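Carboxypeptidase 1 (Deinococcus radiodurans str. R1, PDB 5GIV) is a metal-dependent carboxypeptidase of the M32 family that probably releases amino acids one by one, with broad specificity, from the C-terminus of peptides. Local coordinates at residues A[429-434]-A[486-491]. Sequence-based numbering, arbitrary orientation.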
ATOM      1  N   SER A 429      10.623 -29.165  -8.603  1.00 20.80           N
ATOM      2  CA  SER A 429      10.988 -28.969  -7.201  1.00 20.81           C
ATOM      3  C   SER A 429      11.918 -30.075  -6.712  1.00 21.02           C
ATOM      4  O   SER A 429      12.942 -29.801  -6.075  1.00 21.03           O
ATOM      5  CB  SER A 429       9.732 -28.888  -6.326  1.00 20.77           C
ATOM      6  OG  SER A 429       9.046 -30.125  -6.260  1.00 20.90           O
ATOM      7  N   ALA A 430      11.576 -31.337  -7.001  1.00 23.88           N
ATOM      8  CA  ALA A 430      12.428 -32.456  -6.592  1.00 24.10           C
ATOM      9  C   ALA A 430      13.713 -32.527  -7.410  1.00 24.15           C
ATOM     10  O   ALA A 430      14.755 -32.943  -6.889  1.00 24.30           O
ATOM     11  CB  ALA A 430      11.664 -33.774  -6.700  1.00 24.25           C
ATOM     12  N   GLN A 431      13.654 -32.162  -8.693  1.00 19.42           N
ATOM     13  CA  GLN A 431      14.851 -32.175  -9.527  1.00 19.45           C
ATOM     14  C   GLN A 431      15.864 -31.153  -9.027  1.00 19.32           C
ATOM     15  O   GLN A 431      17.052 -31.459  -8.889  1.00 19.41           O
ATOM     16  CB  GLN A 431      14.468 -31.916 -10.987  1.00 19.37           C
ATOM     17  CG  GLN A 431      15.614 -31.963 -12.000  1.00 19.41           C
ATOM     18  CD  GLN A 431      15.113 -32.023 -13.452  1.00 19.39           C
ATOM     19  OE1 GLN A 431      13.948 -32.327 -13.701  1.00 19.39           O
ATOM     20  NE2 GLN A 431      15.998 -31.723 -14.410  1.00 19.34           N
ATOM     21  N   PHE A 432      15.409 -29.929  -8.740  1.00 20.36           N
ATOM     22  CA  PHE A 432      16.312 -28.938  -8.165  1.00 20.22           C
ATOM     23  C   PHE A 432      16.806 -29.378  -6.797  1.00 20.32           C
ATOM     24  O   PHE A 432      17.989 -29.235  -6.477  1.00 20.33           O
ATOM     25  CB  PHE A 432      15.623 -27.577  -8.050  1.00 20.00           C
ATOM     26  CG  PHE A 432      15.570 -26.821  -9.334  1.00 19.86           C
ATOM     27  CD1 PHE A 432      16.741 -26.516 -10.016  1.00 19.82           C
ATOM     28  CD2 PHE A 432      14.361 -26.407  -9.860  1.00 19.77           C
ATOM     29  CE1 PHE A 432      16.702 -25.821 -11.201  1.00 19.70           C
ATOM     30  CE2 PHE A 432      14.315 -25.705 -11.051  1.00 19.67           C
ATOM     31  CZ  PHE A 432      15.483 -25.413 -11.724  1.00 19.64           C
ATOM     32  N   TYR A 433      15.917 -29.936  -5.984  1.00 21.07           N
ATOM     33  CA  TYR A 433      16.300 -30.280  -4.626  1.00 21.15           C
ATOM     34  C   TYR A 433      17.380 -31.352  -4.612  1.00 21.38           C
ATOM     35  O   TYR A 433      18.363 -31.234  -3.872  1.00 21.39           O
ATOM     36  CB  TYR A 433      15.074 -30.737  -3.854  1.00 21.21           C
ATOM     37  CG  TYR A 433      15.349 -31.057  -2.419  1.00 21.31           C
ATOM     38  CD1 TYR A 433      15.340 -30.058  -1.460  1.00 21.17           C
ATOM     39  CD2 TYR A 433      15.617 -32.366  -2.016  1.00 21.55           C
ATOM     40  CE1 TYR A 433      15.580 -30.348  -0.128  1.00 21.26           C
ATOM     41  CE2 TYR A 433      15.864 -32.665  -0.687  1.00 21.63           C
ATOM     42  CZ  TYR A 433      15.842 -31.651   0.251  1.00 21.48           C
ATOM     43  OH  TYR A 433      16.081 -31.936   1.573  1.00 21.57           O
ATOM     44  N   ALA A 434      17.220 -32.396  -5.438  1.00 24.83           N
ATOM     45  CA  ALA A 434      18.194 -33.484  -5.478  1.00 25.07           C
ATOM     46  C   ALA A 434      19.559 -32.985  -5.927  1.00 25.01           C
ATOM     47  O   ALA A 434      20.595 -33.453  -5.438  1.00 25.13           O
ATOM     48  CB  ALA A 434      17.705 -34.603  -6.395  1.00 25.26           C
ATOM     49  N   ALA A 486      10.647 -36.246 -14.758  1.00 18.35           N
ATOM     50  CA  ALA A 486       9.847 -36.624 -13.602  1.00 18.37           C
ATOM     51  C   ALA A 486      10.543 -37.639 -12.715  1.00 18.61           C
ATOM     52  O   ALA A 486      10.003 -37.991 -11.661  1.00 18.64           O
ATOM     53  CB  ALA A 486       8.507 -37.208 -14.050  1.00 18.39           C
ATOM     54  N   GLY A 487      11.728 -38.102 -13.102  1.00 20.95           N
ATOM     55  CA  GLY A 487      12.411 -39.133 -12.366  1.00 21.19           C
ATOM     56  C   GLY A 487      12.583 -38.781 -10.907  1.00 21.15           C
ATOM     57  O   GLY A 487      12.063 -39.457 -10.019  1.00 21.25           O
ATOM     58  N   PRO A 488      13.333 -37.710 -10.632  1.00 18.57           N
ATOM     59  CA  PRO A 488      13.571 -37.341  -9.225  1.00 18.53           C
ATOM     60  C   PRO A 488      12.281 -37.112  -8.460  1.00 18.41           C
ATOM     61  O   PRO A 488      12.185 -37.466  -7.276  1.00 18.47           O
ATOM     62  CB  PRO A 488      14.420 -36.064  -9.338  1.00 18.35           C
ATOM     63  CG  PRO A 488      15.047 -36.147 -10.708  1.00 18.37           C
ATOM     64  CD  PRO A 488      14.027 -36.816 -11.574  1.00 18.44           C
ATOM     65  N   TYR A 489      11.279 -36.539  -9.130  1.00 23.25           N
ATOM     66  CA  TYR A 489       9.982 -36.294  -8.510  1.00 23.11           C
ATOM     67  C   TYR A 489       9.301 -37.594  -8.108  1.00 23.27           C
ATOM     68  O   TYR A 489       8.845 -37.737  -6.969  1.00 23.25           O
ATOM     69  CB  TYR A 489       9.108 -35.488  -9.475  1.00 22.91           C
ATOM     70  CG  TYR A 489       7.720 -35.136  -8.984  1.00 22.76           C
ATOM     71  CD1 TYR A 489       7.534 -34.426  -7.800  1.00 22.64           C
ATOM     72  CD2 TYR A 489       6.594 -35.438  -9.751  1.00 22.72           C
ATOM     73  CE1 TYR A 489       6.263 -34.079  -7.366  1.00 22.50           C
ATOM     74  CE2 TYR A 489       5.322 -35.092  -9.330  1.00 22.57           C
ATOM     75  CZ  TYR A 489       5.162 -34.407  -8.139  1.00 22.46           C
ATOM     76  OH  TYR A 489       3.904 -34.052  -7.722  1.00 22.32           O
ATOM     77  N   LEU A 490       9.220 -38.559  -9.028  1.00 22.97           N
ATOM     78  CA  LEU A 490       8.538 -39.809  -8.707  1.00 23.11           C
ATOM     79  C   LEU A 490       9.314 -40.611  -7.676  1.00 23.30           C
ATOM     80  O   LEU A 490       8.719 -41.267  -6.814  1.00 23.34           O
ATOM     81  CB  LEU A 490       8.307 -40.632  -9.971  1.00 23.26           C
ATOM     82  CG  LEU A 490       7.399 -39.963 -11.009  1.00 23.06           C
ATOM     83  CD1 LEU A 490       7.234 -40.848 -12.233  1.00 23.21           C
ATOM     84  CD2 LEU A 490       6.032 -39.584 -10.398  1.00 22.86           C
ATOM     85  N   LYS A 491      10.643 -40.559  -7.734  1.00 23.05           N
ATOM     86  CA  LYS A 491      11.433 -41.255  -6.727  1.00 23.22           C
ATOM     87  C   LYS A 491      11.183 -40.679  -5.340  1.00 23.06           C
ATOM     88  O   LYS A 491      11.042 -41.426  -4.364  1.00 23.14           O
ATOM     89  CB  LYS A 491      12.920 -41.158  -7.058  1.00 23.36           C
ATOM     90  CG  LYS A 491      13.770 -41.869  -6.027  1.00 23.56           C
ATOM     91  CD  LYS A 491      15.259 -41.743  -6.291  1.00 23.70           C
ATOM     92  CE  LYS A 491      16.024 -42.367  -5.122  1.00 23.89           C
ATOM     93  NZ  LYS A 491      17.494 -42.080  -5.127  1.00 23.98           N
TER
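Ala-430 presses its CB against the backbone of Tyr-489, 3.5 Å from that residue's CA, so one helix lays a single methyl directly on the main chain of the other. Alanine suits the spot because the axes of the two short helical segments approach to 7.7 Å and cross at 93°. The same methyl meets the CB of Tyr-489 at 4.1 Å and lies at the edge of its ring, near the ring plane. Tyr-489 holds CG anti to the backbone N (chi1 -180°), which carries the phenol off alongside helix 420-439, where it touches Asn-426 and Val-427; its OH hydrogen-bonds Asn-358. Pro-488 makes the second main contact: the CB of its compact ring rests 3.9 Å from Gln-431 CA and also lies near Ala-430 O, with CG close behind. Lacking an N-H, proline fits the first turn of helix 487-501, where no preceding turn offers a carbonyl to bond. This near-perpendicular crossing belongs to the largely helical M32 fold and joins the C-terminal helix to helix 420-439, which also packs on helix 292-306, the bearer of the zinc ligand Glu-296; the side chain of Tyr-489 ends up about 13 Å from the zinc ion. No hydrogen bond spans the two segments. The extended Gln-431 (chi1 -177°) instead passes Pro-488 and uses both ends of its buried amide: OE1 accepts from Thr-485 N, while NE2 bonds Ala-483 O and Thr-480 OG1, tying helix 420-439 to the end of helix 472-480 and the linker that leads into helix 487-501.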